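Local coordinates for protein histidinol-phosphatase (Bordetella pertussis, PDB 3FVV) that probably dephosphorylates histidinol phosphate to histidinol in histidine biosynthesis, as a magnesium-dependent phosphatase of the HAD-like superfamily, at residues A[182-187]-A[199-204]; A[10-15]-A[113-118]. All coordinates share one frame; numbering follows the deposited sequence.

Overall arrangement
From the N terminus, strand 5-9 runs into the loop 10-15, which meets the end of strand 110-115 in contact 2. That contact closes a long, mostly helical excursion that includes helices 20-30, 37-53, 58-70 and 74-89. The chain then passes through strand 133-142 and helix 158-170 to strand 180-185, and contact 1 closes the short crossover through helix 191-196 to strand 199-203. The two closures follow one another without nesting or crossing, and their centres lie about 11 Å apart. Both build on one sheet, in which strand 5-9 stands between strands 110-115 and 180-185. They meet where Asn204 ND2 lies 3.0 Å from His13 O, a probable hydrogen bond.

Contact 1: A[182-187]-A[199-204]; sequences YFYSDS and RPIAAN
Tyr182 and Tyr184 both carry CG anti to the carbonyl carbon (chi1 near -60° in both), which brings each CG beside its own backbone N; the Tyr182 ring lies next to Arg199 and the Tyr184 ring next to Ile201 on one face of the sheet. The strands are neighbouring parallel members of a Rossmann-like HAD core, joined through helix 191-196 in a beta-alpha-beta crossover, and their axes diverge by only 18°. Arg199 runs alongside the Tyr182 ring, pointing the same way. Its CB makes an off-centre CH-pi contact, 3.7 Å from Tyr182 CD1, and CG lies above the same ring toward the rim. The guanidinium stands steeply to the ring, the planes 76° apart, with Tyr182 OH at its edge. In the next pair on this face, Ile201 CG1 sits over a face of the Tyr184 ring, 4.0 Å from its centroid, while CB and CG2 bear on CD1. Beyond this contact, Tyr184 OH is hydrogen-bonded to His104 NE2, and strand 219-221, next to 199-203 in the sheet, touches Ile201 through Gln219 and Ile221.

Backbone bonds join the strands in register. The link from Phe183 N to Arg199 O is weak. Ile201 N then donates to Phe183 O at 2.8 Å, and Ser185 N to Ile201 O at 3.0 Å. On the opposite face Phe183 and Pro200 meet helix 191-196. Just past the strand end, Asp186 approaches the bound sulfate and lies close to the acid group of Asp10, at the edge of what is probably the phosphatase site. Here the last bond, Ala203 N to Ser185 O at 2.9 Å, comes from above the carbonyl plane, and Asp186 CB rests 3.1 Å from Ala203 O.

Contact 2: A[10-15]-A[113-118]; sequences DLDHTL and LVTATN. With SO4 (sulfate ion), chain C.
The backbones of Asp10 and Val114 approach where Asp10 CA points its hydrogen almost straight at Val114 O, 3.5 Å away, and loop 10-15 then turns so that Leu11 O accepts from both Thr14 N and Leu15 N. The sequence Asp-Leu-Asp-His-Thr is the DxDxT signature of HAD phosphatases, whose first aspartate is normally the nucleophile; Thr115, ending strand 110-115, is consistent with the Ser/Thr of HAD motif II. A sulfate, presumably occupying the phosphate position, bridges the segments. Leu11 N donates to sulfate O1. Asp12 N reaches the same O1 at 3.0 Å, and Thr115 OG1 donates to it at 2.9 Å. Sulfate O2 accepts from Ala116 N at 2.8 Å; Lys160 NZ adds a further bond. Thr115 OG1, anti to its own backbone N (chi1 175°), also accepts from Thr117 N in an ST turn. Thr117 OG1 donates to Asp12 OD2 at 2.6 Å, on the syn side of the carboxylate, the side chains crossing at about a right angle. In the apolar part, Leu113 CD1 touches Leu11 CB and lies 3.8 Å from Leu15 CD1. Helix 119-128 covers Leu11 and Leu113, strand 133-142 packs against Leu113 and Thr115, and helix 20-30 borders Thr117.

Contact 1: A[182-187]-A[199-204]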
ATOM      1  N   TYR A 182     -13.449  -1.027  -9.789  1.00 14.93           N
ATOM      2  CA  TYR A 182     -13.058  -2.186  -8.995  1.00 14.96           C
ATOM      3  C   TYR A 182     -12.069  -1.720  -7.890  1.00 14.76           C
ATOM      4  O   TYR A 182     -11.325  -0.779  -8.103  1.00 14.58           O
ATOM      5  CB  TYR A 182     -12.294  -3.187  -9.874  1.00 15.35           C
ATOM      6  CG  TYR A 182     -13.081  -3.814 -11.001  1.00 15.81           C
ATOM      7  CD1 TYR A 182     -13.612  -5.086 -10.873  1.00 19.62           C
ATOM      8  CD2 TYR A 182     -13.271  -3.164 -12.206  1.00 21.38           C
ATOM      9  CE1 TYR A 182     -14.333  -5.687 -11.895  1.00 20.15           C
ATOM     10  CE2 TYR A 182     -14.018  -3.760 -13.228  1.00 22.43           C
ATOM     11  CZ  TYR A 182     -14.548  -5.017 -13.033  1.00 22.55           C
ATOM     12  OH  TYR A 182     -15.246  -5.676 -14.013  1.00 32.28           O
ATOM     13  N   PHE A 183     -12.114  -2.352  -6.720  1.00 13.77           N
ATOM     14  CA  PHE A 183     -11.086  -2.203  -5.691  1.00 14.96           C
ATOM     15  C   PHE A 183     -10.903  -3.584  -5.069  1.00 14.35           C
ATOM     16  O   PHE A 183     -11.890  -4.234  -4.711  1.00 15.08           O
ATOM     17  CB  PHE A 183     -11.453  -1.161  -4.629  1.00 15.80           C
ATOM     18  CG  PHE A 183     -10.417  -0.999  -3.540  1.00 14.47           C
ATOM     19  CD1 PHE A 183      -9.053  -0.873  -3.842  1.00 15.27           C
ATOM     20  CD2 PHE A 183     -10.808  -0.957  -2.209  1.00 16.37           C
ATOM     21  CE1 PHE A 183      -8.115  -0.748  -2.854  1.00 11.99           C
ATOM     22  CE2 PHE A 183      -9.880  -0.787  -1.206  1.00 14.75           C
ATOM     23  CZ  PHE A 183      -8.525  -0.715  -1.510  1.00 13.65           C
ATOM     24  N   TYR A 184      -9.665  -4.073  -5.089  1.00 12.10           N
ATOM     25  CA  TYR A 184      -9.275  -5.284  -4.460  1.00 11.43           C
ATOM     26  C   TYR A 184      -8.584  -5.009  -3.109  1.00 12.13           C
ATOM     27  O   TYR A 184      -7.645  -4.241  -3.052  1.00 13.31           O
ATOM     28  CB  TYR A 184      -8.274  -6.031  -5.361  1.00 11.44           C
ATOM     29  CG  TYR A 184      -8.773  -6.450  -6.730  1.00 11.53           C
ATOM     30  CD1 TYR A 184      -9.063  -7.771  -7.008  1.00 13.71           C
ATOM     31  CD2 TYR A 184      -8.904  -5.525  -7.758  1.00 15.19           C
ATOM     32  CE1 TYR A 184      -9.487  -8.145  -8.255  1.00 14.64           C
ATOM     33  CE2 TYR A 184      -9.363  -5.888  -9.000  1.00 13.19           C
ATOM     34  CZ  TYR A 184      -9.631  -7.210  -9.248  1.00 14.04           C
ATOM     35  OH  TYR A 184     -10.058  -7.579 -10.499  1.00 13.06           O
ATOM     36  N   SER A 185      -9.036  -5.627  -2.013  1.00 12.68           N
ATOM     37  CA  SER A 185      -8.344  -5.500  -0.753  1.00 13.12           C
ATOM     38  C   SER A 185      -8.624  -6.671   0.164  1.00 13.18           C
ATOM     39  O   SER A 185      -9.569  -7.388  -0.015  1.00 13.15           O
ATOM     40  CB  SER A 185      -8.645  -4.158  -0.029  1.00 13.63           C
ATOM     41  OG  SER A 185      -7.712  -3.953   1.056  1.00 13.65           O
ATOM     42  N   ASP A 186      -7.801  -6.796   1.194  1.00 14.46           N
ATOM     43  CA  ASP A 186      -7.813  -7.960   2.104  1.00 14.74           C
ATOM     44  C   ASP A 186      -8.366  -7.648   3.475  1.00 14.80           C
ATOM     45  O   ASP A 186      -8.646  -8.585   4.218  1.00 14.84           O
ATOM     46  CB  ASP A 186      -6.411  -8.452   2.365  1.00 15.24           C
ATOM     47  CG  ASP A 186      -5.574  -7.425   3.107  1.00 15.22           C
ATOM     48  OD1 ASP A 186      -5.576  -6.298   2.642  1.00 21.91           O
ATOM     49  OD2 ASP A 186      -4.988  -7.708   4.167  1.00 18.78           O
ATOM     50  N   SER A 187      -8.523  -6.363   3.785  1.00 14.76           N
ATOM     51  CA  SER A 187      -8.623  -5.879   5.162  1.00 15.45           C
ATOM     52  C   SER A 187      -9.875  -5.085   5.462  1.00 16.01           C
ATOM     53  O   SER A 187     -10.343  -4.287   4.630  1.00 15.15           O
ATOM     54  CB  SER A 187      -7.453  -4.946   5.429  1.00 16.16           C
ATOM     55  OG  SER A 187      -7.567  -4.334   6.698  1.00 16.71           O
ATOM     56  N   ARG A 199     -17.484  -2.283  -7.854  1.00 19.80           N
ATOM     57  CA  ARG A 199     -17.143  -3.699  -7.766  1.00 19.70           C
ATOM     58  C   ARG A 199     -16.042  -3.994  -6.746  1.00 19.43           C
ATOM     59  O   ARG A 199     -14.867  -4.177  -7.095  1.00 17.21           O
ATOM     60  CB  ARG A 199     -16.697  -4.216  -9.114  1.00 21.13           C
ATOM     61  CG  ARG A 199     -17.578  -3.840 -10.245  1.00 27.09           C
ATOM     62  CD  ARG A 199     -18.469  -4.995 -10.693  1.00 35.11           C
ATOM     63  NE  ARG A 199     -18.238  -5.240 -12.127  1.00 40.83           N
ATOM     64  CZ  ARG A 199     -19.155  -5.257 -13.088  1.00 43.94           C
ATOM     65  NH1 ARG A 199     -20.446  -5.073 -12.815  1.00 47.41           N
ATOM     66  NH2 ARG A 199     -18.763  -5.501 -14.339  1.00 44.93           N
ATOM     67  N   PRO A 200     -16.424  -4.068  -5.473  1.00 18.64           N
ATOM     68  CA  PRO A 200     -15.477  -4.442  -4.433  1.00 18.05           C
ATOM     69  C   PRO A 200     -15.110  -5.933  -4.506  1.00 17.83           C
ATOM     70  O   PRO A 200     -16.018  -6.787  -4.661  1.00 18.59           O
ATOM     71  CB  PRO A 200     -16.261  -4.153  -3.139  1.00 17.44           C
ATOM     72  CG  PRO A 200     -17.689  -4.307  -3.534  1.00 17.98           C
ATOM     73  CD  PRO A 200     -17.784  -3.833  -4.949  1.00 18.85           C
ATOM     74  N   ILE A 201     -13.824  -6.245  -4.346  1.00 15.50           N
ATOM     75  CA  ILE A 201     -13.327  -7.649  -4.405  1.00 16.42           C
ATOM     76  C   ILE A 201     -12.479  -7.853  -3.156  1.00 15.24           C
ATOM     77  O   ILE A 201     -11.530  -7.108  -2.914  1.00 14.90           O
ATOM     78  CB  ILE A 201     -12.384  -7.939  -5.640  1.00 16.85           C
ATOM     79  CG1 ILE A 201     -12.977  -7.435  -6.987  1.00 20.74           C
ATOM     80  CG2 ILE A 201     -12.066  -9.387  -5.745  1.00 16.72           C
ATOM     81  CD1 ILE A 201     -14.273  -8.070  -7.363  1.00 23.34           C
ATOM     82  N   ALA A 202     -12.855  -8.817  -2.352  1.00 14.37           N
ATOM     83  CA  ALA A 202     -12.137  -9.179  -1.169  1.00 14.37           C
ATOM     84  C   ALA A 202     -11.086 -10.178  -1.640  1.00 14.36           C
ATOM     85  O   ALA A 202     -11.426 -11.282  -2.091  1.00 15.58           O
ATOM     86  CB  ALA A 202     -13.078  -9.810  -0.191  1.00 13.89           C
ATOM     87  N   ALA A 203      -9.833  -9.763  -1.579  1.00 13.81           N
ATOM     88  CA  ALA A 203      -8.688 -10.535  -2.066  1.00 14.18           C
ATOM     89  C   ALA A 203      -7.906 -11.022  -0.858  1.00 14.19           C
ATOM     90  O   ALA A 203      -7.479 -10.213  -0.018  1.00 13.99           O
ATOM     91  CB  ALA A 203      -7.799  -9.679  -2.962  1.00 12.39           C
ATOM     92  N   ASN A 204      -7.719 -12.336  -0.764  1.00 13.89           N
ATOM     93  CA  ASN A 204      -7.076 -12.934   0.381  1.00 14.68           C
ATOM     94  C   ASN A 204      -7.691 -12.387   1.697  1.00 15.38           C
ATOM     95  O   ASN A 204      -6.957 -12.014   2.602  1.00 17.71           O
ATOM     96  CB  ASN A 204      -5.548 -12.687   0.352  1.00 13.47           C
ATOM     97  CG  ASN A 204      -4.921 -12.954  -1.030  1.00 16.37           C
ATOM     98  OD1 ASN A 204      -5.088 -14.036  -1.581  1.00 13.80           O
ATOM     99  ND2 ASN A 204      -4.258 -11.936  -1.610  1.00 11.35           N
TER

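Contact 2: A[10-15]-A[113-118]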
ATOM      1  N   ASP A  10      -5.252  -2.560  -3.672  1.00 13.65           N
ATOM      2  CA  ASP A  10      -4.483  -2.575  -2.418  1.00 13.44           C
ATOM      3  C   ASP A  10      -3.157  -3.325  -2.653  1.00 12.99           C
ATOM      4  O   ASP A  10      -3.055  -4.145  -3.544  1.00 12.84           O
ATOM      5  CB  ASP A  10      -5.326  -3.287  -1.334  1.00 14.69           C
ATOM      6  CG  ASP A  10      -4.644  -3.267   0.062  1.00 16.66           C
ATOM      7  OD1 ASP A  10      -4.266  -2.136   0.515  1.00 17.60           O
ATOM      8  OD2 ASP A  10      -4.461  -4.347   0.675  1.00 22.39           O
ATOM      9  N   LEU A  11      -2.121  -3.057  -1.868  1.00 13.97           N
ATOM     10  CA  LEU A  11      -0.854  -3.765  -2.018  1.00 12.90           C
ATOM     11  C   LEU A  11      -0.622  -4.878  -0.979  1.00 13.44           C
ATOM     12  O   LEU A  11      -0.586  -6.065  -1.337  1.00 12.10           O
ATOM     13  CB  LEU A  11       0.331  -2.798  -1.966  1.00 13.87           C
ATOM     14  CG  LEU A  11       1.716  -3.422  -2.106  1.00 13.71           C
ATOM     15  CD1 LEU A  11       1.845  -4.067  -3.434  1.00  9.24           C
ATOM     16  CD2 LEU A  11       2.880  -2.336  -1.894  1.00 15.37           C
ATOM     17  N   ASP A  12      -0.490  -4.511   0.290  1.00 13.38           N
ATOM     18  CA  ASP A  12       0.038  -5.457   1.275  1.00 13.62           C
ATOM     19  C   ASP A  12      -0.970  -6.531   1.557  1.00 13.05           C
ATOM     20  O   ASP A  12      -2.072  -6.231   1.939  1.00 12.36           O
ATOM     21  CB  ASP A  12       0.493  -4.726   2.543  1.00 13.81           C
ATOM     22  CG  ASP A  12       1.589  -3.692   2.248  1.00 15.05           C
ATOM     23  OD1 ASP A  12       2.568  -3.999   1.550  1.00 14.67           O
ATOM     24  OD2 ASP A  12       1.458  -2.537   2.650  1.00 20.22           O
ATOM     25  N   HIS A  13      -0.585  -7.783   1.291  1.00 13.64           N
ATOM     26  CA  HIS A  13      -1.438  -8.971   1.473  1.00 14.54           C
ATOM     27  C   HIS A  13      -2.507  -9.092   0.420  1.00 14.96           C
ATOM     28  O   HIS A  13      -3.271 -10.029   0.446  1.00 16.68           O
ATOM     29  CB  HIS A  13      -2.071  -8.997   2.851  1.00 15.57           C
ATOM     30  CG  HIS A  13      -1.057  -9.041   3.942  1.00 20.28           C
ATOM     31  ND1 HIS A  13      -0.224 -10.118   4.121  1.00 23.35           N
ATOM     32  CD2 HIS A  13      -0.693  -8.124   4.866  1.00 25.65           C
ATOM     33  CE1 HIS A  13       0.590  -9.879   5.133  1.00 24.48           C
ATOM     34  NE2 HIS A  13       0.324  -8.678   5.607  1.00 26.63           N
ATOM     35  N   THR A  14      -2.553  -8.165  -0.525  1.00 14.63           N
ATOM     36  CA  THR A  14      -3.495  -8.246  -1.658  1.00 14.58           C
ATOM     37  C   THR A  14      -2.703  -8.636  -2.889  1.00 13.58           C
ATOM     38  O   THR A  14      -2.909  -9.687  -3.434  1.00 15.36           O
ATOM     39  CB  THR A  14      -4.196  -6.870  -1.880  1.00 13.98           C
ATOM     40  OG1 THR A  14      -5.051  -6.627  -0.763  1.00 19.02           O
ATOM     41  CG2 THR A  14      -5.026  -6.838  -3.193  1.00 15.41           C
ATOM     42  N   LEU A  15      -1.773  -7.786  -3.315  1.00 14.03           N
ATOM     43  CA  LEU A  15      -0.938  -8.118  -4.467  1.00 14.74           C
ATOM     44  C   LEU A  15       0.350  -8.809  -4.046  1.00 14.01           C
ATOM     45  O   LEU A  15       0.932  -9.493  -4.853  1.00 15.66           O
ATOM     46  CB  LEU A  15      -0.681  -6.884  -5.338  1.00 14.71           C
ATOM     47  CG  LEU A  15      -1.851  -6.303  -6.165  1.00 14.16           C
ATOM     48  CD1 LEU A  15      -1.328  -5.196  -7.052  1.00  8.04           C
ATOM     49  CD2 LEU A  15      -2.558  -7.397  -7.002  1.00 12.66           C
ATOM     50  N   LEU A 113      -2.420   1.714  -7.803  1.00 11.72           N
ATOM     51  CA  LEU A 113      -2.117   1.077  -6.546  1.00 13.11           C
ATOM     52  C   LEU A 113      -2.446   2.060  -5.410  1.00 12.81           C
ATOM     53  O   LEU A 113      -1.977   3.219  -5.424  1.00 11.36           O
ATOM     54  CB  LEU A 113      -0.652   0.628  -6.541  1.00 12.18           C
ATOM     55  CG  LEU A 113      -0.113  -0.343  -5.498  1.00 15.89           C
ATOM     56  CD1 LEU A 113      -0.663  -1.750  -5.614  1.00 17.20           C
ATOM     57  CD2 LEU A 113       1.448  -0.408  -5.586  1.00 14.25           C
ATOM     58  N   VAL A 114      -3.288   1.597  -4.468  1.00 12.20           N
ATOM     59  CA  VAL A 114      -3.731   2.432  -3.359  1.00 11.32           C
ATOM     60  C   VAL A 114      -3.341   1.787  -2.041  1.00 12.21           C
ATOM     61  O   VAL A 114      -3.957   0.771  -1.622  1.00 12.70           O
ATOM     62  CB  VAL A 114      -5.279   2.667  -3.398  1.00 11.98           C
ATOM     63  CG1 VAL A 114      -5.633   3.834  -2.447  1.00  7.37           C
ATOM     64  CG2 VAL A 114      -5.758   2.948  -4.826  1.00  9.70           C
ATOM     65  N   THR A 115      -2.345   2.369  -1.374  1.00 11.94           N
ATOM     66  CA  THR A 115      -1.679   1.708  -0.271  1.00 12.49           C
ATOM     67  C   THR A 115      -1.232   2.668   0.836  1.00 13.08           C
ATOM     68  O   THR A 115      -0.757   3.762   0.562  1.00 11.89           O
ATOM     69  CB  THR A 115      -0.437   0.918  -0.824  1.00 13.68           C
ATOM     70  OG1 THR A 115       0.298   0.344   0.255  1.00 13.35           O
ATOM     71  CG2 THR A 115       0.472   1.839  -1.618  1.00 11.91           C
ATOM     72  N   ALA A 116      -1.357   2.217   2.092  1.00 12.50           N
ATOM     73  CA  ALA A 116      -0.897   2.975   3.255  1.00 13.51           C
ATOM     74  C   ALA A 116       0.608   2.935   3.335  1.00 12.87           C
ATOM     75  O   ALA A 116       1.191   3.774   3.994  1.00 13.90           O
ATOM     76  CB  ALA A 116      -1.469   2.436   4.559  1.00 11.94           C
ATOM     77  N   THR A 117       1.254   1.958   2.708  1.00 12.33           N
ATOM     78  CA  THR A 117       2.718   1.898   2.811  1.00 10.95           C
ATOM     79  C   THR A 117       3.289   3.076   1.982  1.00 11.84           C
ATOM     80  O   THR A 117       2.863   3.330   0.884  1.00 12.23           O
ATOM     81  CB  THR A 117       3.259   0.516   2.465  1.00 11.51           C
ATOM     82  OG1 THR A 117       2.815  -0.435   3.454  1.00  9.81           O
ATOM     83  CG2 THR A 117       4.823   0.482   2.437  1.00  8.27           C
ATOM     84  N   ASN A 118       4.233   3.805   2.558  1.00 12.29           N
ATOM     85  CA  ASN A 118       4.674   5.079   1.984  1.00 11.50           C
ATOM     86  C   ASN A 118       5.221   4.985   0.555  1.00 11.78           C
ATOM     87  O   ASN A 118       5.820   3.941   0.156  1.00  8.58           O
ATOM     88  CB  ASN A 118       5.636   5.799   2.950  1.00 11.70           C
ATOM     89  CG  ASN A 118       7.048   5.246   2.939  1.00 11.22           C
ATOM     90  OD1 ASN A 118       7.807   5.546   2.017  1.00  8.98           O
ATOM     91  ND2 ASN A 118       7.447   4.544   4.014  1.00  8.25           N
TER
HETATM   92  S   SO4 C 233      -1.870  -1.471   2.430  1.00 25.07           S
HETATM   93  O1  SO4 C 233      -1.429  -1.807   1.023  1.00 21.78           O
HETATM   94  O2  SO4 C 233      -2.657  -0.182   2.522  1.00 17.15           O
HETATM   95  O3  SO4 C 233      -2.554  -2.663   2.906  1.00 24.98           O
HETATM   96  O4  SO4 C 233      -0.707  -1.265   3.306  1.00 20.50           O